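Local coordinates for protein molinate hydrolase (Gulosibacter molinativorax, PDB 4WGX) that probably hydrolyses non-peptide carbon-nitrogen bonds as a metal-dependent amidohydrolase, and is named for the synthetic compound molinate, at residues T108-T113 against E133-F138; C208-T213 against F227-R232; Q298-A303 against D317-V322; D112-L117 against A175-G180. All coordinates share one frame; numbering follows the deposited sequence.

In the fold
All four contacts lie within the amidohydrolase family region, of the TIM-barrel clan. Contact 1 comes first and pairs strands 107-112 and 136-139. Contact 4 starts from the same strand end, sharing Asp112 and Thr113, and runs to helix 167-178, about 16 Å away centre to centre. Contact 2 joins strand 208-211 and the loop after it to the start of helix 231-243. Contact 3 comes last, past strand 295-297, about 7 Å from the others at nearest atoms. Thr113 probably hydrogen-bonds to Lys209 of contact 2. Side chains of contacts 2 and 3 come within about 4 Å of His251 and His271 respectively, zinc ligands in a structure of this protein, and border that site; contact 1 lies away from it.

Contact 1 of 4, residues T108-T113 against E133-F138; sequences TTVFDT and EGARIF
Thr109, Val110 and Phe111 pair in parallel with Arg136, Ile137 and Phe138, as neighbouring strands of a beta-alpha-beta unit. Arg136 N bonds to Thr108 O at 2.7 Å, from above the carbonyl plane. Val110 N then gives a nearly straight bond to Arg136 O at 2.8 Å. Phe138 N bonds to Val110 O, and Asp112 N to Phe138 O.

Thr109, Phe111, Arg136 and Phe138 share one face of the sheet. The Arg136 chain runs out extended and bends at chi3 (-65°). This brings NH1 to Thr109 OG1 at 3.0 Å, in the guanidinium plane, though the bond is bent (131° at the hydrogen). The guanidinium has stronger partners elsewhere: NH1 forms a salt bridge with Asp415 and NH2 one with Glu439. The other branch of Thr109, CG2, lies at the edge of the Phe138 ring, 3.8 Å from CE2. With an alanine here OG1 and CG2 are gone, and Arg136 NH1 would probably lose this partner while a gap opens at the edge of the Phe138 ring.

The unit runs from strand 107-112 through helix 117-128 to strand 136-139. Its two phenylalanines stand side by side and point the same way. Their planes are 25° apart but slid, with Phe111 CE1 3.5 Å from Phe138 CD2. Tyr399 stacks on Phe111, and Lys401 makes a cation-pi contact with Phe138.

Val110 and Ile137 occupy the other face. Val110 CG2 meets Ile137 CG1 at 4.0 Å, and its CG1 meets Ala135 CB at 4.2 Å. Helix 91-104 packs against both Val110 and Ile137.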
loop_
_atom_site.group_PDB
_atom_site.type_symbol
_atom_site.label_atom_id
_atom_site.label_comp_id
_atom_site.label_asym_id
_atom_site.label_seq_id
_atom_site.Cartn_x
_atom_site.Cartn_y
_atom_site.Cartn_z
ATOM N N THR A 108 -9.701 -8.079 -40.868
ATOM C CA THR A 108 -9.893 -9.480 -41.211
ATOM C C THR A 108 -8.735 -10.332 -40.733
ATOM O O THR A 108 -8.863 -11.549 -40.624
ATOM C CB THR A 108 -10.061 -9.668 -42.736
ATOM O OG1 THR A 108 -9.116 -8.852 -43.437
ATOM C CG2 THR A 108 -11.453 -9.271 -43.166
ATOM N N THR A 109 -7.614 -9.680 -40.446
ATOM C CA THR A 109 -6.442 -10.351 -39.900
ATOM C C THR A 109 -5.909 -9.597 -38.671
ATOM O O THR A 109 -5.658 -8.401 -38.725
ATOM C CB THR A 109 -5.330 -10.473 -40.959
ATOM O OG1 THR A 109 -5.873 -11.042 -42.151
ATOM C CG2 THR A 109 -4.217 -11.361 -40.469
ATOM N N VAL A 110 -5.746 -10.306 -37.562
ATOM C CA VAL A 110 -5.141 -9.727 -36.372
ATOM C C VAL A 110 -3.915 -10.532 -35.956
ATOM O O VAL A 110 -3.860 -11.765 -36.095
ATOM C CB VAL A 110 -6.132 -9.641 -35.180
ATOM C CG1 VAL A 110 -7.232 -8.650 -35.473
ATOM C CG2 VAL A 110 -6.692 -10.990 -34.839
ATOM N N PHE A 111 -2.926 -9.791 -35.481
ATOM C CA PHE A 111 -1.700 -10.353 -34.953
ATOM C C PHE A 111 -1.676 -10.071 -33.452
ATOM O O PHE A 111 -1.646 -8.925 -33.020
ATOM C CB PHE A 111 -0.486 -9.769 -35.682
ATOM C CG PHE A 111 -0.401 -10.175 -37.129
ATOM C CD1 PHE A 111 0.207 -11.357 -37.497
ATOM C CD2 PHE A 111 -0.942 -9.386 -38.116
ATOM C CE1 PHE A 111 0.279 -11.728 -38.810
ATOM C CE2 PHE A 111 -0.873 -9.766 -39.439
ATOM C CZ PHE A 111 -0.265 -10.931 -39.781
ATOM N N ASP A 112 -1.723 -11.136 -32.667
ATOM C CA ASP A 112 -1.825 -11.038 -31.226
ATOM C C ASP A 112 -0.456 -11.291 -30.633
ATOM O O ASP A 112 0.049 -12.399 -30.714
ATOM C CB ASP A 112 -2.869 -12.034 -30.694
ATOM C CG ASP A 112 -3.039 -11.975 -29.168
ATOM O OD1 ASP A 112 -2.037 -11.877 -28.446
ATOM O OD2 ASP A 112 -4.187 -12.044 -28.693
ATOM N N THR A 113 0.134 -10.269 -30.015
ATOM C CA THR A 113 1.530 -10.353 -29.591
ATOM C C THR A 113 1.702 -10.653 -28.110
ATOM O O THR A 113 2.816 -10.709 -27.623
ATOM C CB THR A 113 2.295 -9.061 -29.907
ATOM O OG1 THR A 113 1.845 -8.002 -29.063
ATOM C CG2 THR A 113 2.094 -8.673 -31.348
ATOM N N GLU A 133 -16.741 -17.703 -35.733
ATOM C CA GLU A 133 -16.586 -16.478 -36.489
ATOM C C GLU A 133 -15.455 -15.637 -35.930
ATOM O O GLU A 133 -15.122 -15.732 -34.750
ATOM C CB GLU A 133 -17.884 -15.675 -36.471
ATOM C CG GLU A 133 -17.857 -14.373 -37.268
ATOM C CD GLU A 133 -17.610 -14.595 -38.756
ATOM O OE1 GLU A 133 -16.478 -14.965 -39.125
ATOM O OE2 GLU A 133 -18.545 -14.382 -39.558
ATOM N N GLY A 134 -14.858 -14.833 -36.799
ATOM C CA GLY A 134 -13.952 -13.783 -36.381
ATOM C C GLY A 134 -12.806 -13.539 -37.333
ATOM O O GLY A 134 -12.599 -14.282 -38.290
ATOM N N ALA A 135 -12.063 -12.471 -37.064
ATOM C CA ALA A 135 -10.853 -12.191 -37.802
ATOM C C ALA A 135 -9.884 -13.349 -37.679
ATOM O O ALA A 135 -9.843 -14.060 -36.684
ATOM C CB ALA A 135 -10.219 -10.913 -37.327
ATOM N N ARG A 136 -9.123 -13.531 -38.738
ATOM C CA ARG A 136 -8.037 -14.486 -38.793
ATOM C C ARG A 136 -6.997 -14.130 -37.734
ATOM O O ARG A 136 -6.590 -12.976 -37.653
ATOM C CB ARG A 136 -7.444 -14.444 -40.205
ATOM C CG ARG A 136 -6.456 -15.518 -40.571
ATOM C CD ARG A 136 -5.982 -15.322 -42.018
ATOM N NE ARG A 136 -7.053 -15.506 -42.994
ATOM C CZ ARG A 136 -7.665 -14.532 -43.664
ATOM N NH1 ARG A 136 -7.340 -13.267 -43.489
ATOM N NH2 ARG A 136 -8.621 -14.836 -44.530
ATOM N N ILE A 137 -6.581 -15.103 -36.923
ATOM C CA ILE A 137 -5.621 -14.845 -35.848
ATOM C C ILE A 137 -4.256 -15.440 -36.101
ATOM O O ILE A 137 -4.151 -16.628 -36.386
ATOM C CB ILE A 137 -6.095 -15.421 -34.488
ATOM C CG1 ILE A 137 -7.431 -14.809 -34.072
ATOM C CG2 ILE A 137 -5.032 -15.184 -33.408
ATOM C CD1 ILE A 137 -8.006 -15.411 -32.819
ATOM N N PHE A 138 -3.216 -14.622 -35.965
ATOM C CA PHE A 138 -1.862 -15.152 -35.777
ATOM C C PHE A 138 -1.305 -14.646 -34.450
ATOM O O PHE A 138 -1.520 -13.496 -34.107
ATOM C CB PHE A 138 -0.952 -14.757 -36.928
ATOM C CG PHE A 138 -1.450 -15.205 -38.270
ATOM C CD1 PHE A 138 -1.349 -16.527 -38.661
ATOM C CD2 PHE A 138 -2.015 -14.298 -39.144
ATOM C CE1 PHE A 138 -1.818 -16.930 -39.901
ATOM C CE2 PHE A 138 -2.476 -14.694 -40.370
ATOM C CZ PHE A 138 -2.372 -16.011 -40.754
#

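Contact 2 of 4, residues C208-T213 against F227-R232; sequences CKIAVT and FTFSER
Thr213 and Phe227 form a single backbone bridge, CA to CA 4.3 Å, just past strand 208-211, where Ala211 centres an inverse gamma turn. Thr228 N donates to Val212 O at 3.1 Å, from above the carbonyl plane. A water accepts from Phe229 N at 2.9 Å and also lies close to Val212 O.

Thr228 carries the side-chain contact. OG1 sits beside its own backbone N (chi1 -58°), which turns the hydroxyl to the carbonyls opposite. It donates to Ala211 O at 2.9 Å, well out of that carbonyl's plane, and Thr213 O lies 3.0 Å from the same OG1. With a valine in its place the hydroxyl is gone, and Ala211 O would probably be left without this donor. Alongside, Val212 CG1 is 3.8 Å from Phe227 CE2. Phe227 also packs on Ser230 of the second subunit. Ile210 CG2 meets Phe229 CE2 at 4.3 Å.

Thr213 OG1 bonds to Thr253, and its side chain packs on His251, a zinc ligand in a structure of this protein though no zinc is bound here. The hydroxyl and N-H of Thr228 thus hold successive carbonyls, tying the loop beside His251 to the segment before helix 231-243.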
loop_
_atom_site.group_PDB
_atom_site.type_symbol
_atom_site.label_atom_id
_atom_site.label_comp_id
_atom_site.label_asym_id
_atom_site.label_seq_id
_atom_site.Cartn_x
_atom_site.Cartn_y
_atom_site.Cartn_z
ATOM N N CYS A 208 7.497 -14.933 -32.667
ATOM C CA CYS A 208 8.005 -14.914 -31.305
ATOM C C CYS A 208 8.378 -13.509 -30.896
ATOM O O CYS A 208 9.164 -12.860 -31.583
ATOM C CB CYS A 208 9.216 -15.825 -31.162
ATOM S SG CYS A 208 9.816 -15.910 -29.471
ATOM N N LYS A 209 7.806 -13.046 -29.782
ATOM C CA LYS A 209 8.150 -11.742 -29.229
ATOM C C LYS A 209 9.013 -11.875 -27.991
ATOM O O LYS A 209 8.667 -12.566 -27.036
ATOM C CB LYS A 209 6.911 -10.923 -28.886
ATOM C CG LYS A 209 7.264 -9.468 -28.690
ATOM C CD LYS A 209 6.078 -8.536 -28.793
ATOM C CE LYS A 209 5.326 -8.403 -27.494
ATOM N NZ LYS A 209 4.565 -7.138 -27.485
ATOM N N ILE A 210 10.138 -11.186 -28.030
ATOM C CA ILE A 210 11.101 -11.190 -26.944
ATOM C C ILE A 210 11.085 -9.851 -26.196
ATOM O O ILE A 210 11.064 -8.785 -26.805
ATOM C CB ILE A 210 12.512 -11.481 -27.479
ATOM C CG1 ILE A 210 12.547 -12.888 -28.078
ATOM C CG2 ILE A 210 13.539 -11.351 -26.380
ATOM C CD1 ILE A 210 13.813 -13.227 -28.806
ATOM N N ALA A 211 11.066 -9.927 -24.869
ATOM C CA ALA A 211 11.182 -8.740 -24.032
ATOM C C ALA A 211 12.632 -8.306 -23.964
ATOM O O ALA A 211 13.343 -8.715 -23.069
ATOM C CB ALA A 211 10.652 -9.015 -22.639
ATOM N N VAL A 212 13.075 -7.495 -24.915
ATOM C CA VAL A 212 14.455 -7.033 -24.928
ATOM C C VAL A 212 14.694 -6.188 -23.684
ATOM O O VAL A 212 15.692 -6.348 -22.988
ATOM C CB VAL A 212 14.782 -6.222 -26.191
ATOM C CG1 VAL A 212 16.177 -5.638 -26.112
ATOM C CG2 VAL A 212 14.650 -7.087 -27.424
ATOM N N THR A 213 13.756 -5.295 -23.415
ATOM C CA THR A 213 13.780 -4.513 -22.199
ATOM C C THR A 213 12.669 -4.946 -21.256
ATOM O O THR A 213 11.879 -5.834 -21.555
ATOM C CB THR A 213 13.650 -3.020 -22.490
ATOM O OG1 THR A 213 12.402 -2.769 -23.129
ATOM C CG2 THR A 213 14.774 -2.552 -23.384
ATOM N N PHE A 227 17.523 -4.020 -19.316
ATOM C CA PHE A 227 17.513 -5.135 -20.243
ATOM C C PHE A 227 17.137 -6.386 -19.488
ATOM O O PHE A 227 17.621 -6.633 -18.399
ATOM C CB PHE A 227 18.861 -5.298 -20.937
ATOM C CG PHE A 227 19.070 -4.344 -22.065
ATOM C CD1 PHE A 227 19.475 -3.055 -21.832
ATOM C CD2 PHE A 227 18.844 -4.738 -23.359
ATOM C CE1 PHE A 227 19.648 -2.184 -22.868
ATOM C CE2 PHE A 227 19.031 -3.875 -24.397
ATOM C CZ PHE A 227 19.431 -2.600 -24.156
ATOM N N THR A 228 16.249 -7.169 -20.081
ATOM C CA THR A 228 15.809 -8.426 -19.514
ATOM C C THR A 228 16.922 -9.472 -19.487
ATOM O O THR A 228 17.038 -10.248 -18.546
ATOM C CB THR A 228 14.619 -8.952 -20.312
ATOM O OG1 THR A 228 13.587 -7.970 -20.283
ATOM C CG2 THR A 228 14.106 -10.272 -19.773
ATOM N N PHE A 229 17.745 -9.476 -20.520
ATOM C CA PHE A 229 18.746 -10.512 -20.695
ATOM C C PHE A 229 20.105 -9.902 -20.961
ATOM O O PHE A 229 20.203 -8.783 -21.448
ATOM C CB PHE A 229 18.374 -11.439 -21.866
ATOM C CG PHE A 229 17.048 -12.130 -21.717
ATOM C CD1 PHE A 229 16.874 -13.153 -20.813
ATOM C CD2 PHE A 229 15.982 -11.773 -22.520
ATOM C CE1 PHE A 229 15.668 -13.790 -20.708
ATOM C CE2 PHE A 229 14.785 -12.404 -22.414
ATOM C CZ PHE A 229 14.623 -13.413 -21.519
ATOM N N SER A 230 21.157 -10.641 -20.645
ATOM C CA SER A 230 22.470 -10.329 -21.195
ATOM C C SER A 230 22.377 -10.498 -22.703
ATOM O O SER A 230 21.506 -11.200 -23.194
ATOM C CB SER A 230 23.551 -11.231 -20.622
ATOM O OG SER A 230 23.432 -12.552 -21.114
ATOM N N GLU A 231 23.264 -9.861 -23.447
ATOM C CA GLU A 231 23.136 -9.901 -24.890
ATOM C C GLU A 231 23.439 -11.283 -25.475
ATOM O O GLU A 231 22.894 -11.630 -26.521
ATOM C CB GLU A 231 24.009 -8.818 -25.533
ATOM C CG GLU A 231 23.319 -7.453 -25.438
ATOM C CD GLU A 231 23.902 -6.385 -26.336
ATOM O OE1 GLU A 231 24.406 -6.717 -27.435
ATOM O OE2 GLU A 231 23.833 -5.202 -25.933
ATOM N N ARG A 232 24.256 -12.096 -24.816
ATOM C CA ARG A 232 24.517 -13.419 -25.379
ATOM C C ARG A 232 23.310 -14.361 -25.164
ATOM O O ARG A 232 23.006 -15.184 -26.036
ATOM C CB ARG A 232 25.820 -14.019 -24.821
ATOM C CG ARG A 232 25.825 -14.414 -23.374
ATOM C CD ARG A 232 27.012 -15.332 -23.089
ATOM N NE ARG A 232 26.989 -15.802 -21.713
ATOM C CZ ARG A 232 27.853 -16.656 -21.184
ATOM N NH1 ARG A 232 28.852 -17.146 -21.904
ATOM N NH2 ARG A 232 27.722 -17.013 -19.919
HETATM O O HOH W 1 17.444 -8.165 -23.104
#

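Contact 3 of 4, residues Q298-A303 against D317-V322; sequences QPTTIA and DFSGRV
The amide of Gln298 and the ring of Phe318 lie almost parallel, their planes 14° apart, but the amide approaches the ring obliquely. Gln298 NE2 is 3.5 Å from Phe318 CZ. Ser319 OG lies at the edge of the same ring, in its plane. These groups belong to a barrel loop: the chain leaves strand 295-297, passes through Gln298 to Thr300 and enters helix 302-310, and here it meets the weakly bonded helix 316-319. The Gln298 chain is extended beyond CG, and NE2 has a hydrogen bond to Asp342. The Phe318 side chain comes within about 4 Å of that of His271, a zinc ligand in a structure of this protein. The contact thus borders that zinc position, where this chain has no zinc.

One hydrogen bond joins the two segments directly. Ser319 OG stands anti to its own carbonyl carbon (chi1 -54°), facing the loop, and donates to Gln298 O at 2.7 Å. It arrives in the carbonyl plane. Thr300 packs on the same serine with both branches: OG1 lies 3.5 Å and CG2 3.7 Å from Ser319 CB. Thr300 OG1 also bonds to Gln305 and accepts from a water at 2.8 Å.

Asp317 and Arg321 form a salt bridge, and Asp317 OD2 also pairs with Arg223. Arg321 NE and NH2 both reach Asp317 OD1 side-on, NH2 at 2.6 Å, in the guanidinium plane.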
loop_
_atom_site.group_PDB
_atom_site.type_symbol
_atom_site.label_atom_id
_atom_site.label_comp_id
_atom_site.label_asym_id
_atom_site.label_seq_id
_atom_site.Cartn_x
_atom_site.Cartn_y
_atom_site.Cartn_z
ATOM N N GLN A 298 2.737 3.323 -31.503
ATOM C CA GLN A 298 1.426 3.412 -30.881
ATOM C C GLN A 298 1.182 4.833 -30.407
ATOM O O GLN A 298 1.518 5.175 -29.289
ATOM C CB GLN A 298 1.323 2.418 -29.722
ATOM C CG GLN A 298 1.434 0.981 -30.204
ATOM C CD GLN A 298 1.410 -0.069 -29.116
ATOM O OE1 GLN A 298 1.585 -1.248 -29.392
ATOM N NE2 GLN A 298 1.193 0.342 -27.884
ATOM N N PRO A 299 0.613 5.675 -31.279
ATOM C CA PRO A 299 0.423 7.098 -31.000
ATOM C C PRO A 299 -0.895 7.419 -30.327
ATOM O O PRO A 299 -1.777 6.575 -30.270
ATOM C CB PRO A 299 0.454 7.709 -32.394
ATOM C CG PRO A 299 -0.248 6.688 -33.207
ATOM C CD PRO A 299 0.234 5.360 -32.668
ATOM N N THR A 300 -1.027 8.648 -29.856
ATOM C CA THR A 300 -2.299 9.168 -29.380
ATOM C C THR A 300 -2.723 10.308 -30.272
ATOM O O THR A 300 -1.887 10.987 -30.839
ATOM C CB THR A 300 -2.212 9.668 -27.935
ATOM O OG1 THR A 300 -1.021 10.437 -27.771
ATOM C CG2 THR A 300 -2.198 8.507 -26.975
ATOM N N THR A 301 -4.026 10.507 -30.407
ATOM C CA THR A 301 -4.528 11.690 -31.075
ATOM C C THR A 301 -4.239 12.928 -30.244
ATOM O O THR A 301 -3.958 12.852 -29.044
ATOM C CB THR A 301 -6.035 11.619 -31.330
ATOM O OG1 THR A 301 -6.721 11.494 -30.083
ATOM C CG2 THR A 301 -6.376 10.453 -32.215
ATOM N N ILE A 302 -4.309 14.069 -30.909
ATOM C CA ILE A 302 -4.190 15.366 -30.260
ATOM C C ILE A 302 -5.149 15.470 -29.064
ATOM O O ILE A 302 -4.752 15.853 -27.955
ATOM C CB ILE A 302 -4.461 16.485 -31.298
ATOM C CG1 ILE A 302 -3.305 16.548 -32.304
ATOM C CG2 ILE A 302 -4.663 17.834 -30.636
ATOM C CD1 ILE A 302 -3.613 17.338 -33.558
ATOM N N ALA A 303 -6.402 15.088 -29.302
ATOM C CA ALA A 303 -7.459 15.150 -28.295
ATOM C C ALA A 303 -7.250 14.197 -27.113
ATOM O O ALA A 303 -7.353 14.601 -25.961
ATOM C CB ALA A 303 -8.784 14.863 -28.938
ATOM N N ASP A 317 2.784 9.666 -20.626
ATOM C CA ASP A 317 4.113 9.609 -21.209
ATOM C C ASP A 317 4.309 8.444 -22.177
ATOM O O ASP A 317 5.366 8.313 -22.771
ATOM C CB ASP A 317 5.173 9.525 -20.101
ATOM C CG ASP A 317 5.652 10.892 -19.640
ATOM O OD1 ASP A 317 5.118 11.905 -20.127
ATOM O OD2 ASP A 317 6.565 10.958 -18.791
ATOM N N PHE A 318 3.304 7.597 -22.334
ATOM C CA PHE A 318 3.433 6.463 -23.232
ATOM C C PHE A 318 3.583 6.943 -24.672
ATOM O O PHE A 318 4.430 6.448 -25.403
ATOM C CB PHE A 318 2.239 5.527 -23.092
ATOM C CG PHE A 318 2.419 4.218 -23.794
ATOM C CD1 PHE A 318 2.290 4.137 -25.172
ATOM C CD2 PHE A 318 2.723 3.073 -23.085
ATOM C CE1 PHE A 318 2.463 2.944 -25.830
ATOM C CE2 PHE A 318 2.895 1.868 -23.741
ATOM C CZ PHE A 318 2.764 1.807 -25.115
ATOM N N SER A 319 2.786 7.932 -25.051
ATOM C CA SER A 319 2.803 8.448 -26.412
ATOM C C SER A 319 2.981 9.956 -26.472
ATOM O O SER A 319 3.048 10.521 -27.553
ATOM C CB SER A 319 1.510 8.062 -27.133
ATOM O OG SER A 319 1.295 6.668 -27.072
ATOM N N GLY A 320 3.052 10.608 -25.317
ATOM C CA GLY A 320 3.172 12.054 -25.267
ATOM C C GLY A 320 4.600 12.569 -25.260
ATOM O O GLY A 320 5.545 11.806 -25.125
ATOM N N ARG A 321 4.737 13.879 -25.430
ATOM C CA ARG A 321 6.020 14.570 -25.349
ATOM C C ARG A 321 7.090 14.002 -26.303
ATOM O O ARG A 321 6.936 14.095 -27.514
ATOM C CB ARG A 321 6.498 14.572 -23.893
ATOM C CG ARG A 321 5.837 15.683 -23.094
ATOM C CD ARG A 321 5.861 15.428 -21.605
ATOM N NE ARG A 321 5.006 14.314 -21.215
ATOM C CZ ARG A 321 3.677 14.349 -21.237
ATOM N NH1 ARG A 321 3.040 15.439 -21.644
ATOM N NH2 ARG A 321 2.985 13.289 -20.864
ATOM N N VAL A 322 8.170 13.435 -25.776
ATOM C CA VAL A 322 9.300 13.037 -26.616
ATOM C C VAL A 322 8.920 11.900 -27.567
ATOM O O VAL A 322 9.439 11.811 -28.669
ATOM C CB VAL A 322 10.506 12.643 -25.742
ATOM C CG1 VAL A 322 11.604 11.970 -26.544
ATOM C CG2 VAL A 322 11.047 13.881 -25.041
HETATM O O HOH W 2 0.533 12.526 -28.898
#

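Contact 4 of 4, residues D112-L117 against A175-G180; sequences DTWNAL and AMFEVG
The rings of Trp114 and Phe177 lie nearly parallel, planes 15° apart, but are slid so far that they barely overlap. CG of Trp114 is anti to the backbone N (chi1 -180°), which swings the indole out to helix 167-178. Phe177 CD1 lies over one face of the indole, near its rim, 3.4 Å from Trp114 CZ2. On the opposite side of the Phe177 ring sits Ala116, whose CB is 4.1 Å from the centroid in a CH-pi contact. The phenyl ring is thus held between an indole and a methyl group.

Met176 has an unusual first torsion (chi1 92°), and its CG touches Ala116 CB at 3.9 Å. The side chains of Val179 and Leu117 cross at about a right angle, Val179 CG2 4.1 Å from Leu117 CB. One water bridges the backbones, donating to Asn115 O at 2.7 Å and to Phe177 O at 3.0 Å.

Asn115 ND2 donates to Asp112 OD2 at 2.8 Å, from above the carboxylate plane, and OD2 also accepts from Leu69 N. Asn115 OD1 in turn accepts from Ala116 N, on a lone pair in the carbonyl plane.

The contact joins the loop between strand 107-112 and helix 117-128, part of a beta-alpha-beta unit in a family of the TIM-barrel clan, to the C-terminal end of helix 167-178. Helix 91-104 borders it, with Tyr91 against Met176 and Ile95 against Asn115.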
loop_
_atom_site.group_PDB
_atom_site.type_symbol
_atom_site.label_atom_id
_atom_site.label_comp_id
_atom_site.label_asym_id
_atom_site.label_seq_id
_atom_site.Cartn_x
_atom_site.Cartn_y
_atom_site.Cartn_z
ATOM N N ASP A 112 -1.723 -11.136 -32.667
ATOM C CA ASP A 112 -1.825 -11.038 -31.226
ATOM C C ASP A 112 -0.456 -11.291 -30.633
ATOM O O ASP A 112 0.049 -12.399 -30.714
ATOM C CB ASP A 112 -2.869 -12.034 -30.694
ATOM C CG ASP A 112 -3.039 -11.975 -29.168
ATOM O OD1 ASP A 112 -2.037 -11.877 -28.446
ATOM O OD2 ASP A 112 -4.187 -12.044 -28.693
ATOM N N THR A 113 0.134 -10.269 -30.015
ATOM C CA THR A 113 1.530 -10.353 -29.591
ATOM C C THR A 113 1.702 -10.653 -28.110
ATOM O O THR A 113 2.816 -10.709 -27.623
ATOM C CB THR A 113 2.295 -9.061 -29.907
ATOM O OG1 THR A 113 1.845 -8.002 -29.063
ATOM C CG2 THR A 113 2.094 -8.673 -31.348
ATOM N N TRP A 114 0.605 -10.845 -27.396
ATOM C CA TRP A 114 0.676 -11.341 -26.025
ATOM C C TRP A 114 -0.669 -11.875 -25.598
ATOM O O TRP A 114 -1.662 -11.168 -25.633
ATOM C CB TRP A 114 1.127 -10.258 -25.038
ATOM C CG TRP A 114 1.200 -10.775 -23.649
ATOM C CD1 TRP A 114 2.174 -11.555 -23.127
ATOM C CD2 TRP A 114 0.246 -10.576 -22.604
ATOM N NE1 TRP A 114 1.899 -11.851 -21.819
ATOM C CE2 TRP A 114 0.714 -11.263 -21.475
ATOM C CE3 TRP A 114 -0.962 -9.884 -22.516
ATOM C CZ2 TRP A 114 0.027 -11.276 -20.271
ATOM C CZ3 TRP A 114 -1.648 -9.898 -21.317
ATOM C CH2 TRP A 114 -1.146 -10.579 -20.208
ATOM N N ASN A 115 -0.682 -13.118 -25.147
ATOM C CA ASN A 115 -1.917 -13.803 -24.808
ATOM C C ASN A 115 -1.585 -15.102 -24.101
ATOM O O ASN A 115 -0.422 -15.439 -23.952
ATOM C CB ASN A 115 -2.747 -14.062 -26.068
ATOM C CG ASN A 115 -4.223 -14.241 -25.777
ATOM O OD1 ASN A 115 -4.613 -14.804 -24.757
ATOM N ND2 ASN A 115 -5.052 -13.753 -26.679
ATOM N N ALA A 116 -2.600 -15.820 -23.649
ATOM C CA ALA A 116 -2.394 -17.134 -23.072
ATOM C C ALA A 116 -2.443 -18.167 -24.189
ATOM O O ALA A 116 -3.385 -18.199 -24.963
ATOM C CB ALA A 116 -3.433 -17.422 -22.023
ATOM N N LEU A 117 -1.415 -18.993 -24.270
ATOM C CA LEU A 117 -1.200 -19.842 -25.431
ATOM C C LEU A 117 -2.374 -20.799 -25.694
ATOM O O LEU A 117 -2.892 -20.857 -26.805
ATOM C CB LEU A 117 0.102 -20.621 -25.260
ATOM C CG LEU A 117 0.540 -21.528 -26.408
ATOM C CD1 LEU A 117 0.764 -20.732 -27.669
ATOM C CD2 LEU A 117 1.782 -22.253 -26.014
ATOM N N ALA A 175 0.725 -18.905 -14.709
ATOM C CA ALA A 175 1.213 -20.055 -15.467
ATOM C C ALA A 175 0.623 -20.108 -16.876
ATOM O O ALA A 175 1.318 -20.443 -17.825
ATOM C CB ALA A 175 0.915 -21.354 -14.736
ATOM N N MET A 176 -0.655 -19.785 -17.021
ATOM C CA MET A 176 -1.274 -19.941 -18.320
ATOM C C MET A 176 -0.827 -18.821 -19.241
ATOM O O MET A 176 -0.814 -19.018 -20.458
ATOM C CB MET A 176 -2.801 -20.020 -18.215
ATOM C CG MET A 176 -3.536 -18.731 -18.341
ATOM S SD MET A 176 -5.322 -18.961 -18.339
ATOM C CE MET A 176 -5.786 -17.264 -18.566
ATOM N N PHE A 177 -0.440 -17.666 -18.695
ATOM C CA PHE A 177 0.250 -16.691 -19.568
ATOM C C PHE A 177 1.771 -16.913 -19.773
ATOM O O PHE A 177 2.273 -16.725 -20.864
ATOM C CB PHE A 177 0.036 -15.267 -19.068
ATOM C CG PHE A 177 -1.356 -14.762 -19.270
ATOM C CD1 PHE A 177 -1.727 -14.148 -20.450
ATOM C CD2 PHE A 177 -2.295 -14.911 -18.275
ATOM C CE1 PHE A 177 -3.011 -13.686 -20.626
ATOM C CE2 PHE A 177 -3.573 -14.457 -18.436
ATOM C CZ PHE A 177 -3.939 -13.845 -19.611
ATOM N N GLU A 178 2.510 -17.282 -18.737
ATOM C CA GLU A 178 3.961 -17.418 -18.856
ATOM C C GLU A 178 4.405 -18.657 -19.638
ATOM O O GLU A 178 5.359 -18.583 -20.406
ATOM C CB GLU A 178 4.610 -17.458 -17.473
ATOM C CG GLU A 178 4.716 -16.113 -16.801
ATOM C CD GLU A 178 5.219 -16.208 -15.378
ATOM O OE1 GLU A 178 5.700 -17.292 -14.985
ATOM O OE2 GLU A 178 5.127 -15.191 -14.656
ATOM N N VAL A 179 3.744 -19.786 -19.403
ATOM C CA VAL A 179 4.035 -21.033 -20.115
ATOM C C VAL A 179 5.528 -21.360 -19.952
ATOM O O VAL A 179 6.198 -21.838 -20.854
ATOM C CB VAL A 179 3.545 -20.908 -21.611
ATOM C CG1 VAL A 179 4.090 -21.955 -22.556
ATOM C CG2 VAL A 179 2.032 -20.996 -21.635
ATOM N N GLY A 180 6.036 -21.100 -18.754
ATOM C CA GLY A 180 7.414 -21.411 -18.419
ATOM C C GLY A 180 8.450 -20.430 -18.920
ATOM O O GLY A 180 9.632 -20.631 -18.677
HETATM O O HOH W 3 0.957 -17.671 -23.353
#